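Local coordinates for De novo designed switch protein caging a hemagglutinin binder (sCageHA267_1S) (Synthetic construct, PDB 7CBC) that is a designed switch that cages a hemagglutinin-binding domain on a helical bundle, probably releasing it when a sensing cue opens the cage, at residues K7-S12 with F285-E290. Residues are numbered along the deposited sequence; the frame is centred on the assembly and turned at random.
Sequences KLLEAS and FGYSEE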
loop_
_atom_site.group_PDB
_atom_site.type_symbol
_atom_site.label_atom_id
_atom_site.label_comp_id
_atom_site.label_asym_id
_atom_site.label_seq_id
_atom_site.Cartn_x
_atom_site.Cartn_y
_atom_site.Cartn_z
ATOM N N LYS A 7 9.393 -22.853 -8.565
ATOM C CA LYS A 7 9.408 -21.664 -9.394
ATOM C C LYS A 7 8.179 -20.808 -9.118
ATOM O O LYS A 7 8.287 -19.584 -9.011
ATOM C CB LYS A 7 9.551 -22.106 -10.859
ATOM C CG LYS A 7 9.226 -21.143 -11.996
ATOM C CD LYS A 7 9.326 -19.647 -11.693
ATOM C CE LYS A 7 10.651 -19.103 -11.198
ATOM N NZ LYS A 7 10.422 -17.702 -10.751
ATOM N N LEU A 8 7.017 -21.435 -8.934
ATOM C CA LEU A 8 5.813 -20.691 -8.596
ATOM C C LEU A 8 5.970 -19.955 -7.274
ATOM O O LEU A 8 5.718 -18.744 -7.191
ATOM C CB LEU A 8 4.615 -21.635 -8.548
ATOM C CG LEU A 8 4.217 -22.111 -9.937
ATOM C CD1 LEU A 8 3.301 -23.333 -9.856
ATOM C CD2 LEU A 8 3.559 -20.970 -10.683
ATOM N N LEU A 9 6.397 -20.665 -6.229
ATOM C CA LEU A 9 6.610 -20.013 -4.943
ATOM C C LEU A 9 7.638 -18.896 -5.062
ATOM O O LEU A 9 7.485 -17.833 -4.458
ATOM C CB LEU A 9 7.041 -21.042 -3.903
ATOM C CG LEU A 9 7.198 -20.561 -2.465
ATOM C CD1 LEU A 9 5.887 -19.990 -1.931
ATOM C CD2 LEU A 9 7.686 -21.706 -1.581
ATOM N N GLU A 10 8.682 -19.114 -5.859
ATOM C CA GLU A 10 9.698 -18.091 -6.069
ATOM C C GLU A 10 9.107 -16.854 -6.753
ATOM O O GLU A 10 9.442 -15.713 -6.400
ATOM C CB GLU A 10 10.840 -18.715 -6.874
ATOM C CG GLU A 10 11.935 -17.805 -7.379
ATOM C CD GLU A 10 12.720 -18.484 -8.514
ATOM O OE1 GLU A 10 12.932 -17.847 -9.575
ATOM O OE2 GLU A 10 13.097 -19.672 -8.353
ATOM N N ALA A 11 8.190 -17.053 -7.702
ATOM C CA ALA A 11 7.473 -15.919 -8.277
ATOM C C ALA A 11 6.654 -15.192 -7.215
ATOM O O ALA A 11 6.707 -13.960 -7.103
ATOM C CB ALA A 11 6.576 -16.390 -9.421
ATOM N N SER A 12 5.897 -15.945 -6.412
ATOM C CA SER A 12 4.969 -15.326 -5.470
ATOM C C SER A 12 5.696 -14.510 -4.409
ATOM O O SER A 12 5.289 -13.382 -4.099
ATOM C CB SER A 12 4.099 -16.400 -4.824
ATOM O OG SER A 12 3.056 -16.760 -5.706
ATOM N N PHE A 285 6.392 -26.752 2.905
ATOM C CA PHE A 285 6.675 -27.499 1.689
ATOM C C PHE A 285 7.923 -28.376 1.795
ATOM O O PHE A 285 8.280 -29.017 0.808
ATOM C CB PHE A 285 6.817 -26.546 0.500
ATOM C CG PHE A 285 5.522 -25.925 0.064
ATOM C CD1 PHE A 285 4.566 -26.682 -0.599
ATOM C CD2 PHE A 285 5.260 -24.591 0.309
ATOM C CE1 PHE A 285 3.376 -26.130 -1.012
ATOM C CE2 PHE A 285 4.057 -24.025 -0.102
ATOM C CZ PHE A 285 3.111 -24.809 -0.762
ATOM N N GLY A 286 8.600 -28.418 2.941
ATOM C CA GLY A 286 9.727 -29.317 3.108
ATOM C C GLY A 286 11.081 -28.783 2.691
ATOM O O GLY A 286 12.023 -29.575 2.534
ATOM N N TYR A 287 11.207 -27.473 2.495
ATOM C CA TYR A 287 12.491 -26.859 2.189
ATOM C C TYR A 287 13.495 -27.115 3.310
ATOM O O TYR A 287 13.140 -27.138 4.492
ATOM C CB TYR A 287 12.330 -25.336 2.020
ATOM C CG TYR A 287 11.824 -24.840 0.671
ATOM C CD1 TYR A 287 10.639 -25.320 0.115
ATOM C CD2 TYR A 287 12.525 -23.864 -0.031
ATOM C CE1 TYR A 287 10.175 -24.841 -1.123
ATOM C CE2 TYR A 287 12.078 -23.384 -1.264
ATOM C CZ TYR A 287 10.905 -23.863 -1.804
ATOM O OH TYR A 287 10.471 -23.360 -3.018
ATOM N N SER A 288 14.763 -27.275 2.928
ATOM C CA SER A 288 15.875 -27.257 3.866
ATOM C C SER A 288 16.260 -25.818 4.195
ATOM O O SER A 288 15.885 -24.878 3.492
ATOM C CB SER A 288 17.080 -27.977 3.281
ATOM O OG SER A 288 17.575 -27.255 2.161
ATOM N N GLU A 289 17.050 -25.648 5.261
ATOM C CA GLU A 289 17.429 -24.302 5.688
ATOM C C GLU A 289 18.149 -23.543 4.581
ATOM O O GLU A 289 17.861 -22.364 4.339
ATOM C CB GLU A 289 18.297 -24.366 6.938
ATOM C CG GLU A 289 17.549 -24.879 8.156
ATOM C CD GLU A 289 18.251 -24.529 9.450
ATOM O OE1 GLU A 289 19.370 -23.976 9.388
ATOM O OE2 GLU A 289 17.680 -24.802 10.527
ATOM N N GLU A 290 19.080 -24.204 3.890
ATOM C CA GLU A 290 19.742 -23.577 2.750
ATOM C C GLU A 290 18.724 -23.163 1.698
ATOM O O GLU A 290 18.835 -22.086 1.101
ATOM C CB GLU A 290 20.780 -24.533 2.148
ATOM C CG GLU A 290 21.572 -25.320 3.182
ATOM C CD GLU A 290 20.930 -26.663 3.549
ATOM O OE1 GLU A 290 21.142 -27.659 2.809
ATOM O OE2 GLU A 290 20.221 -26.728 4.578
#
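The contact joins the long helical bundle to the small C-terminal helical unit, probably the caged binder: Leu9 of helix 3-46 meets Phe285 and Tyr287, two aromatics on the turn that joins helices 274-284 and 289-298. A Schellman motif ends the first of these helices, with Gly286 at positive phi (88°), and Ser288 stands at the N-cap of the next; the sharp turn thus presents a ring from each side of the glycine to the same leucine. With its CG anti to the backbone N (chi1 -175°), Leu9 reaches out from the bundle and offers one methyl to both. Its CD2 lies 4.2 Å from CD2 of Phe285, an apolar touch. Tyr287 comes from the opposite direction, its phenol end leading, and Leu9 CD2 is 3.9 Å from its CZ. Phe285 also packs on Leu203 and Ala206 of helix 195-239, while Tyr287 forms a cation-pi pair with Arg6, on the same helix as Leu9. Apart from the aromatic contact, Lys7 packs toward helix 50-93 and forms a salt bridge with Glu10 within helix 3-46, NZ meeting OE1 at 2.8 Å from above the carboxylate plane. The closest approach between the two segments is that of Tyr287 OH to Leu9 CD2, 3.5 Å.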